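Local coordinates for DUF1254 domain-containing protein (Vibrio parahaemolyticus, PDB 3U07) that is of unknown function but belongs to the DUF1254/DUF1214 family and probably leaves the cytoplasm by way of an N-terminal signal sequence, at residues 58-62 against 186-190; 96-102 against 132-138. The protein carries 2 engineered substitutions. All blocks are in the same frame, centred on the assembly; numbering follows the deposited sequence.

Interaction 1: residues 58-62 against 186-190; sequences LNEFQ and WNIRT. Engineered in segment 58-62: Glu60 (natural residue Arg).
Segment 58-62 is an irregular loop with one left-handed residue, Asn59 (phi/psi 59/40), between extended Leu58 (-84/159) and extended Glu60 (-154/146) and Phe61 (-75/136). Segment 187-190 is a strand with beta angles throughout; the nearest CA pair, Glu60 and Ile188, is 6.1 Å apart. At that spacing the contact, burying 324 Å², is made by side chains packing on each other and on the facing backbone, not by backbone hydrogen bonds. Ile188 (chi1 m, chi2 t) makes the main contact, its CA-to-CB bond pointing toward the loop. Its CG2 lies 3.4 Å from Asn59 O, and its CD1 comes within 3.8 Å of Glu60 N. The same CD1 makes a CH-pi contact 3.7 Å from the Phe61 ring centroid, 10° off the normal, so the methyl sits over the face; Phe61 CZ is 3.5 Å from Ile188 CG1. Phe61 (chi1 -65°, chi2 -66°) brings its ring up to the strand, with CZ 3.9 Å from Trp186 CB. Engineered Glu60 has its CA-to-CB bond directed away. Thr190 is an N-cap, its OG1 bonded to Glu193 N of helix 191-195. The loop is bonded to 82-90, an outer strand of an antiparallel sheet, by Asn59 OD1 to Asp90 N and backbone hydrogen bonds of Asn59 with Trp88 and of Gln62 with Met86; through Phe61 and Ile188 it packs on 187-190, an outer strand of a mixed sheet, beside 96-100.

Interaction 2: residues 96-102 against 132-138; sequences VIVSVPD and KGGQFMF
Six backbone hydrogen bonds define the register of strands 96-100 and 134-138, antiparallel at 157° with axes approaching to 4.5 Å. The hydrogen-bonded pairs are Val96-Phe138 (Val96 N to Phe138 O 2.9 Å, Phe138 N to Val96 O 2.7 Å), Val98-Phe136 (Val98 N to Phe136 O 2.7 Å, Phe136 N to Val98 O 2.9 Å) and Val100-Gly134 (Val100 N to Gly134 O 2.9 Å, Gly134 N to Val100 O 2.6 Å). Ile97-Met137 and Ser99-Gln135 are the intervening non-hydrogen-bonded pairs. These are the two central strands of a four-stranded mixed sheet, flanked by 153-157 and 187-190. Apolar contacts on the valine and phenylalanine face join Val98 CG2 to Phe138 CE1 (3.6 Å) and Val100 CB to the Phe136 edge at CE2 (3.9 Å); this face packs on strand 109-115. On the other face, Ile97 CG1 meets CG of selenomethionine Met137 at 3.6 Å, and Ile97 also touches helix 191-195. Polar side chains add Ser99 OG to Gln135 OE1 (2.5 Å, Gln135 chi1 and chi2 both m). Beyond the strands, Asp102 OD1 accepts a hydrogen bond from Gly133 N at 3.1 Å, and its OD2 forms a 2.7 Å salt bridge with Lys132 NZ. Glycine fits the backbone here: a CB on Gly133 would clash with Val100 O and Pro101 O, and one on Gly134 (phi/psi 153/-174) would be jammed against Gly133 O and crowded by Phe136 CZ.

In the fold
Interactions 1 and 2 lie 11 Å apart between centres, on the same side of the chain's centre, and both reach one mixed sheet, interaction 1 through its outer strand 187-190, which neighbours 96-100. Probable backbone hydrogen bonds join them, Arg189 O to Ile97 N at 2.7 Å and Asn187 O to Ser99 N at 2.8 Å, so 96-100 is bonded along both of its edges. Packing continues from one contact to the other through Ile188 CG2 and Val96 CG2, 3.5 Å apart. Ser99 OG, already bonded to Gln135, also hydrogen-bonds to Arg189 NH2. In sequence, interaction 2 is nested within the loop closed by interaction 1, and all four segments belong to the DUF1254 part of the protein.

Interaction 1: residues 58-62 against 186-190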
ATOM      1  N   LEU A  58     -11.561   5.929 -15.242  1.00 30.69           N
ATOM      2  CA  LEU A  58     -11.783   6.001 -13.807  1.00 26.28           C
ATOM      3  C   LEU A  58     -13.029   5.193 -13.431  1.00 32.62           C
ATOM      4  O   LEU A  58     -13.882   4.919 -14.276  1.00 32.87           O
ATOM      5  CB  LEU A  58     -11.931   7.466 -13.390  1.00 22.55           C
ATOM      6  CG  LEU A  58     -10.742   8.347 -13.806  1.00 24.30           C
ATOM      7  CD1 LEU A  58     -11.020   9.797 -13.444  1.00 24.58           C
ATOM      8  CD2 LEU A  58      -9.468   7.865 -13.122  1.00 28.30           C
ATOM      9  N   ASN A  59     -13.118   4.797 -12.165  1.00 23.25           N
ATOM     10  CA  ASN A  59     -14.251   4.014 -11.678  1.00 21.89           C
ATOM     11  C   ASN A  59     -14.400   2.699 -12.432  1.00 28.88           C
ATOM     12  O   ASN A  59     -15.508   2.268 -12.755  1.00 25.72           O
ATOM     13  CB  ASN A  59     -15.551   4.831 -11.763  1.00 18.55           C
ATOM     14  CG  ASN A  59     -15.582   5.978 -10.765  1.00 23.61           C
ATOM     15  OD1 ASN A  59     -15.104   5.842  -9.638  1.00 25.02           O
ATOM     16  ND2 ASN A  59     -16.156   7.106 -11.167  1.00 19.92           N
ATOM     17  N   GLU A  60     -13.258   2.074 -12.708  1.00 24.73           N
ATOM     18  CA  GLU A  60     -13.190   0.788 -13.396  1.00 30.14           C
ATOM     19  C   GLU A  60     -11.904   0.099 -12.967  1.00 30.57           C
ATOM     20  O   GLU A  60     -10.899   0.762 -12.712  1.00 29.44           O
ATOM     21  CB  GLU A  60     -13.149   0.966 -14.920  1.00 32.24           C
ATOM     22  CG  GLU A  60     -14.479   1.298 -15.581  1.00 45.14           C
ATOM     23  CD  GLU A  60     -14.380   1.349 -17.105  1.00 50.29           C
ATOM     24  OE1 GLU A  60     -13.508   0.651 -17.668  1.00 44.14           O
ATOM     25  OE2 GLU A  60     -15.179   2.074 -17.738  1.00 52.13           O
ATOM     26  N   PHE A  61     -11.940  -1.225 -12.865  1.00 23.72           N
ATOM     27  CA  PHE A  61     -10.753  -1.988 -12.514  1.00 29.72           C
ATOM     28  C   PHE A  61      -9.901  -1.981 -13.785  1.00 41.51           C
ATOM     29  O   PHE A  61     -10.423  -2.164 -14.884  1.00 48.07           O
ATOM     30  CB  PHE A  61     -11.141  -3.421 -12.142  1.00 24.75           C
ATOM     31  CG  PHE A  61     -11.978  -3.519 -10.897  1.00 29.72           C
ATOM     32  CD1 PHE A  61     -11.448  -3.174  -9.654  1.00 29.56           C
ATOM     33  CD2 PHE A  61     -13.301  -3.945 -10.965  1.00 32.56           C
ATOM     34  CE1 PHE A  61     -12.221  -3.253  -8.498  1.00 29.55           C
ATOM     35  CE2 PHE A  61     -14.085  -4.026  -9.812  1.00 37.09           C
ATOM     36  CZ  PHE A  61     -13.543  -3.678  -8.576  1.00 33.47           C
ATOM     37  N   GLN A  62      -8.601  -1.746 -13.642  1.00 47.75           N
ATOM     38  CA  GLN A  62      -7.704  -1.706 -14.797  1.00 49.54           C
ATOM     39  C   GLN A  62      -7.757  -2.980 -15.631  1.00 49.13           C
ATOM     40  O   GLN A  62      -7.289  -4.031 -15.202  1.00 50.48           O
ATOM     41  CB  GLN A  62      -6.272  -1.454 -14.335  1.00 52.83           C
ATOM     42  CG  GLN A  62      -5.953   0.010 -14.107  1.00 59.42           C
ATOM     43  CD  GLN A  62      -4.810   0.207 -13.134  1.00 64.68           C
ATOM     44  OE1 GLN A  62      -3.867  -0.587 -13.099  1.00 66.05           O
ATOM     45  NE2 GLN A  62      -4.880   1.275 -12.343  1.00 54.90           N
ATOM     46  N   TRP A 186     -16.494  -8.764  -8.243  1.00 31.23           N
ATOM     47  CA  TRP A 186     -16.248  -7.433  -7.693  1.00 33.37           C
ATOM     48  C   TRP A 186     -16.718  -6.469  -8.786  1.00 32.25           C
ATOM     49  O   TRP A 186     -16.582  -6.752  -9.977  1.00 33.42           O
ATOM     50  CB  TRP A 186     -14.757  -7.231  -7.416  1.00 28.53           C
ATOM     51  CG  TRP A 186     -14.261  -7.957  -6.204  1.00 24.93           C
ATOM     52  CD1 TRP A 186     -14.535  -9.249  -5.849  1.00 22.13           C
ATOM     53  CD2 TRP A 186     -13.371  -7.447  -5.203  1.00 25.50           C
ATOM     54  NE1 TRP A 186     -13.866  -9.575  -4.691  1.00 25.24           N
ATOM     55  CE2 TRP A 186     -13.140  -8.489  -4.277  1.00 22.06           C
ATOM     56  CE3 TRP A 186     -12.736  -6.214  -5.005  1.00 30.96           C
ATOM     57  CZ2 TRP A 186     -12.311  -8.332  -3.163  1.00 26.28           C
ATOM     58  CZ3 TRP A 186     -11.910  -6.058  -3.895  1.00 30.19           C
ATOM     59  CH2 TRP A 186     -11.702  -7.114  -2.992  1.00 30.95           C
ATOM     60  N   ASN A 187     -17.262  -5.326  -8.393  1.00 32.21           N
ATOM     61  CA  ASN A 187     -17.771  -4.383  -9.378  1.00 27.59           C
ATOM     62  C   ASN A 187     -17.646  -2.962  -8.853  1.00 29.71           C
ATOM     63  O   ASN A 187     -17.514  -2.753  -7.649  1.00 34.41           O
ATOM     64  CB  ASN A 187     -19.244  -4.720  -9.657  1.00 24.03           C
ATOM     65  CG  ASN A 187     -19.783  -4.056 -10.914  1.00 30.62           C
ATOM     66  OD1 ASN A 187     -19.035  -3.475 -11.696  1.00 32.36           O
ATOM     67  ND2 ASN A 187     -21.090  -4.153 -11.118  1.00 30.03           N
ATOM     68  N   ILE A 188     -17.650  -1.994  -9.765  1.00 25.08           N
ATOM     69  CA  ILE A 188     -17.588  -0.577  -9.408  1.00 21.33           C
ATOM     70  C   ILE A 188     -18.693   0.108 -10.202  1.00 27.61           C
ATOM     71  O   ILE A 188     -18.743  -0.006 -11.426  1.00 29.00           O
ATOM     72  CB  ILE A 188     -16.263   0.093  -9.814  1.00 26.54           C
ATOM     73  CG1 ILE A 188     -15.088  -0.548  -9.081  1.00 26.01           C
ATOM     74  CG2 ILE A 188     -16.336   1.598  -9.503  1.00 21.80           C
ATOM     75  CD1 ILE A 188     -13.744  -0.047  -9.579  1.00 28.41           C
ATOM     76  N   ARG A 189     -19.576   0.815  -9.508  1.00 22.22           N
ATOM     77  CA  ARG A 189     -20.679   1.509 -10.163  1.00 23.60           C
ATOM     78  C   ARG A 189     -20.934   2.867  -9.516  1.00 23.97           C
ATOM     79  O   ARG A 189     -20.793   3.018  -8.303  1.00 21.46           O
ATOM     80  CB  ARG A 189     -21.965   0.680 -10.056  1.00 27.20           C
ATOM     81  CG  ARG A 189     -22.036  -0.554 -10.937  1.00 28.71           C
ATOM     82  CD  ARG A 189     -23.279  -1.360 -10.606  1.00 27.55           C
ATOM     83  NE  ARG A 189     -23.133  -2.093  -9.350  1.00 27.39           N
ATOM     84  CZ  ARG A 189     -24.117  -2.764  -8.762  1.00 29.83           C
ATOM     85  NH1 ARG A 189     -25.321  -2.787  -9.314  1.00 36.44           N
ATOM     86  NH2 ARG A 189     -23.896  -3.422  -7.631  1.00 27.56           N
ATOM     87  N   THR A 190     -21.296   3.858 -10.324  1.00 19.74           N
ATOM     88  CA  THR A 190     -21.625   5.169  -9.786  1.00 24.83           C
ATOM     89  C   THR A 190     -22.989   4.988  -9.117  1.00 23.01           C
ATOM     90  O   THR A 190     -23.733   4.064  -9.449  1.00 21.93           O
ATOM     91  CB  THR A 190     -21.774   6.238 -10.894  1.00 29.98           C
ATOM     92  OG1 THR A 190     -22.742   5.801 -11.856  1.00 28.59           O
ATOM     93  CG2 THR A 190     -20.442   6.487 -11.576  1.00 28.75           C
TER

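Interaction 2: residues 96-102 against 132-138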
ATOM      1  N   VAL A  96     -19.669   6.572  -5.434  1.00 18.13           N
ATOM      2  CA  VAL A  96     -19.384   5.363  -6.189  1.00 19.84           C
ATOM      3  C   VAL A  96     -19.455   4.189  -5.228  1.00 24.73           C
ATOM      4  O   VAL A  96     -19.020   4.275  -4.076  1.00 17.01           O
ATOM      5  CB  VAL A  96     -17.982   5.427  -6.838  1.00 31.86           C
ATOM      6  CG1 VAL A  96     -16.928   5.612  -5.769  1.00 48.23           C
ATOM      7  CG2 VAL A  96     -17.713   4.164  -7.632  1.00 28.77           C
ATOM      8  N   ILE A  97     -20.014   3.092  -5.710  1.00 22.10           N
ATOM      9  CA  ILE A  97     -20.175   1.906  -4.898  1.00 21.08           C
ATOM     10  C   ILE A  97     -19.346   0.740  -5.416  1.00 23.90           C
ATOM     11  O   ILE A  97     -19.412   0.377  -6.590  1.00 24.97           O
ATOM     12  CB  ILE A  97     -21.672   1.507  -4.845  1.00 18.93           C
ATOM     13  CG1 ILE A  97     -22.455   2.594  -4.102  1.00 16.86           C
ATOM     14  CG2 ILE A  97     -21.840   0.152  -4.177  1.00 16.19           C
ATOM     15  CD1 ILE A  97     -23.956   2.508  -4.289  1.00 23.11           C
ATOM     16  N   VAL A  98     -18.541   0.176  -4.529  1.00 19.42           N
ATOM     17  CA  VAL A  98     -17.722  -0.967  -4.874  1.00 18.08           C
ATOM     18  C   VAL A  98     -18.447  -2.177  -4.312  1.00 18.09           C
ATOM     19  O   VAL A  98     -18.760  -2.230  -3.117  1.00 15.86           O
ATOM     20  CB  VAL A  98     -16.314  -0.852  -4.256  1.00 21.07           C
ATOM     21  CG1 VAL A  98     -15.504  -2.111  -4.561  1.00 20.76           C
ATOM     22  CG2 VAL A  98     -15.607   0.383  -4.817  1.00 19.52           C
ATOM     23  N   SER A  99     -18.745  -3.133  -5.185  1.00 22.94           N
ATOM     24  CA  SER A  99     -19.446  -4.342  -4.777  1.00 22.79           C
ATOM     25  C   SER A  99     -18.462  -5.478  -4.548  1.00 25.17           C
ATOM     26  O   SER A  99     -17.614  -5.768  -5.395  1.00 27.27           O
ATOM     27  CB  SER A  99     -20.461  -4.764  -5.847  1.00 24.87           C
ATOM     28  OG  SER A  99     -21.420  -3.751  -6.085  1.00 26.72           O
ATOM     29  N   VAL A 100     -18.584  -6.110  -3.385  1.00 22.35           N
ATOM     30  CA  VAL A 100     -17.738  -7.232  -3.010  1.00 23.00           C
ATOM     31  C   VAL A 100     -18.651  -8.372  -2.563  1.00 24.21           C
ATOM     32  O   VAL A 100     -19.449  -8.212  -1.636  1.00 26.90           O
ATOM     33  CB  VAL A 100     -16.785  -6.846  -1.853  1.00 18.36           C
ATOM     34  CG1 VAL A 100     -16.022  -8.068  -1.370  1.00 21.73           C
ATOM     35  CG2 VAL A 100     -15.803  -5.782  -2.332  1.00 22.77           C
ATOM     36  N   PRO A 101     -18.551  -9.535  -3.226  1.00 29.22           N
ATOM     37  CA  PRO A 101     -19.360 -10.720  -2.918  1.00 24.04           C
ATOM     38  C   PRO A 101     -18.926 -11.398  -1.627  1.00 27.72           C
ATOM     39  O   PRO A 101     -17.783 -11.244  -1.204  1.00 26.73           O
ATOM     40  CB  PRO A 101     -19.099 -11.629  -4.114  1.00 29.20           C
ATOM     41  CG  PRO A 101     -17.650 -11.334  -4.426  1.00 27.19           C
ATOM     42  CD  PRO A 101     -17.626  -9.811  -4.344  1.00 27.21           C
ATOM     43  N   ASP A 102     -19.837 -12.133  -0.992  1.00 25.52           N
ATOM     44  CA  ASP A 102     -19.457 -12.874   0.203  1.00 27.26           C
ATOM     45  C   ASP A 102     -18.417 -13.874  -0.323  1.00 21.70           C
ATOM     46  O   ASP A 102     -18.586 -14.451  -1.406  1.00 24.70           O
ATOM     47  CB  ASP A 102     -20.658 -13.612   0.808  1.00 29.19           C
ATOM     48  CG  ASP A 102     -21.627 -12.673   1.529  1.00 33.20           C
ATOM     49  OD1 ASP A 102     -21.277 -11.490   1.733  1.00 31.67           O
ATOM     50  OD2 ASP A 102     -22.734 -13.119   1.899  1.00 33.72           O
ATOM     51  N   LYS A 132     -17.871 -12.052   4.975  1.00 20.41           N
ATOM     52  CA  LYS A 132     -18.830 -11.008   4.617  1.00 18.47           C
ATOM     53  C   LYS A 132     -18.334  -9.851   3.756  1.00 20.51           C
ATOM     54  O   LYS A 132     -17.543  -9.020   4.203  1.00 20.33           O
ATOM     55  CB  LYS A 132     -19.481 -10.455   5.896  1.00 24.74           C
ATOM     56  CG  LYS A 132     -20.858  -9.847   5.670  1.00 35.17           C
ATOM     57  CD  LYS A 132     -21.808 -10.936   5.208  1.00 44.27           C
ATOM     58  CE  LYS A 132     -23.060 -10.386   4.549  1.00 47.92           C
ATOM     59  NZ  LYS A 132     -23.789 -11.465   3.810  1.00 45.53           N
ATOM     60  N   GLY A 133     -18.816  -9.817   2.517  1.00 25.18           N
ATOM     61  CA  GLY A 133     -18.462  -8.752   1.601  1.00 18.73           C
ATOM     62  C   GLY A 133     -19.542  -7.696   1.751  1.00 22.56           C
ATOM     63  O   GLY A 133     -20.020  -7.466   2.868  1.00 18.75           O
ATOM     64  N   GLY A 134     -19.935  -7.050   0.654  1.00 18.38           N
ATOM     65  CA  GLY A 134     -20.978  -6.042   0.751  1.00 19.78           C
ATOM     66  C   GLY A 134     -20.932  -4.954  -0.302  1.00 21.81           C
ATOM     67  O   GLY A 134     -20.145  -5.014  -1.248  1.00 17.69           O
ATOM     68  N   GLN A 135     -21.804  -3.961  -0.141  1.00 21.57           N
ATOM     69  CA  GLN A 135     -21.875  -2.829  -1.055  1.00 19.69           C
ATOM     70  C   GLN A 135     -21.231  -1.668  -0.306  1.00 15.95           C
ATOM     71  O   GLN A 135     -21.797  -1.152   0.651  1.00 19.30           O
ATOM     72  CB  GLN A 135     -23.336  -2.502  -1.385  1.00 18.43           C
ATOM     73  CG  GLN A 135     -24.114  -3.633  -2.051  1.00 21.40           C
ATOM     74  CD  GLN A 135     -23.514  -4.072  -3.377  1.00 27.08           C
ATOM     75  OE1 GLN A 135     -22.726  -3.352  -3.990  1.00 27.24           O
ATOM     76  NE2 GLN A 135     -23.904  -5.253  -3.835  1.00 30.87           N
ATOM     77  N   PHE A 136     -20.047  -1.260  -0.743  1.00 14.37           N
ATOM     78  CA  PHE A 136     -19.320  -0.192  -0.074  1.00 13.29           C
ATOM     79  C   PHE A 136     -19.362   1.082  -0.888  1.00 16.22           C
ATOM     80  O   PHE A 136     -18.854   1.143  -2.005  1.00 17.71           O
ATOM     81  CB  PHE A 136     -17.882  -0.659   0.179  1.00 12.31           C
ATOM     82  CG  PHE A 136     -17.810  -1.957   0.947  1.00 17.25           C
ATOM     83  CD1 PHE A 136     -18.084  -1.985   2.309  1.00 18.39           C
ATOM     84  CD2 PHE A 136     -17.511  -3.152   0.301  1.00 19.23           C
ATOM     85  CE1 PHE A 136     -18.062  -3.187   3.022  1.00 20.15           C
ATOM     86  CE2 PHE A 136     -17.487  -4.362   1.008  1.00 20.02           C
ATOM     87  CZ  PHE A 136     -17.763  -4.376   2.371  1.00 15.73           C
HETATM   88  N   MSE A 137     -19.991   2.104  -0.320  1.00 15.88           N
HETATM   89  CA  MSE A 137     -20.125   3.366  -1.018  1.00 17.72           C
HETATM   90  C   MSE A 137     -19.100   4.393  -0.576  1.00 16.15           C
HETATM   91  O   MSE A 137     -18.919   4.635   0.613  1.00 15.04           O
HETATM   92  CB  MSE A 137     -21.545   3.927  -0.822  1.00 12.58           C
HETATM   93  CG  MSE A 137     -21.853   5.147  -1.686  1.00 14.73           C
HETATM   94 SE   MSE A 137     -23.706   5.781  -1.540  0.78 26.61          SE
HETATM   95  CE  MSE A 137     -23.414   7.046  -0.140  1.00 23.08           C
ATOM     96  N   PHE A 138     -18.426   4.980  -1.557  1.00 13.06           N
ATOM     97  CA  PHE A 138     -17.434   6.010  -1.311  1.00 15.34           C
ATOM     98  C   PHE A 138     -18.041   7.317  -1.796  1.00 16.94           C
ATOM     99  O   PHE A 138     -18.460   7.423  -2.949  1.00 13.72           O
ATOM    100  CB  PHE A 138     -16.150   5.701  -2.085  1.00 15.92           C
ATOM    101  CG  PHE A 138     -15.492   4.436  -1.647  1.00 16.19           C
ATOM    102  CD1 PHE A 138     -16.009   3.201  -2.031  1.00 13.57           C
ATOM    103  CD2 PHE A 138     -14.399   4.474  -0.784  1.00 14.85           C
ATOM    104  CE1 PHE A 138     -15.449   2.015  -1.560  1.00 18.40           C
ATOM    105  CE2 PHE A 138     -13.827   3.295  -0.304  1.00 17.49           C
ATOM    106  CZ  PHE A 138     -14.355   2.065  -0.692  1.00 20.75           C
TER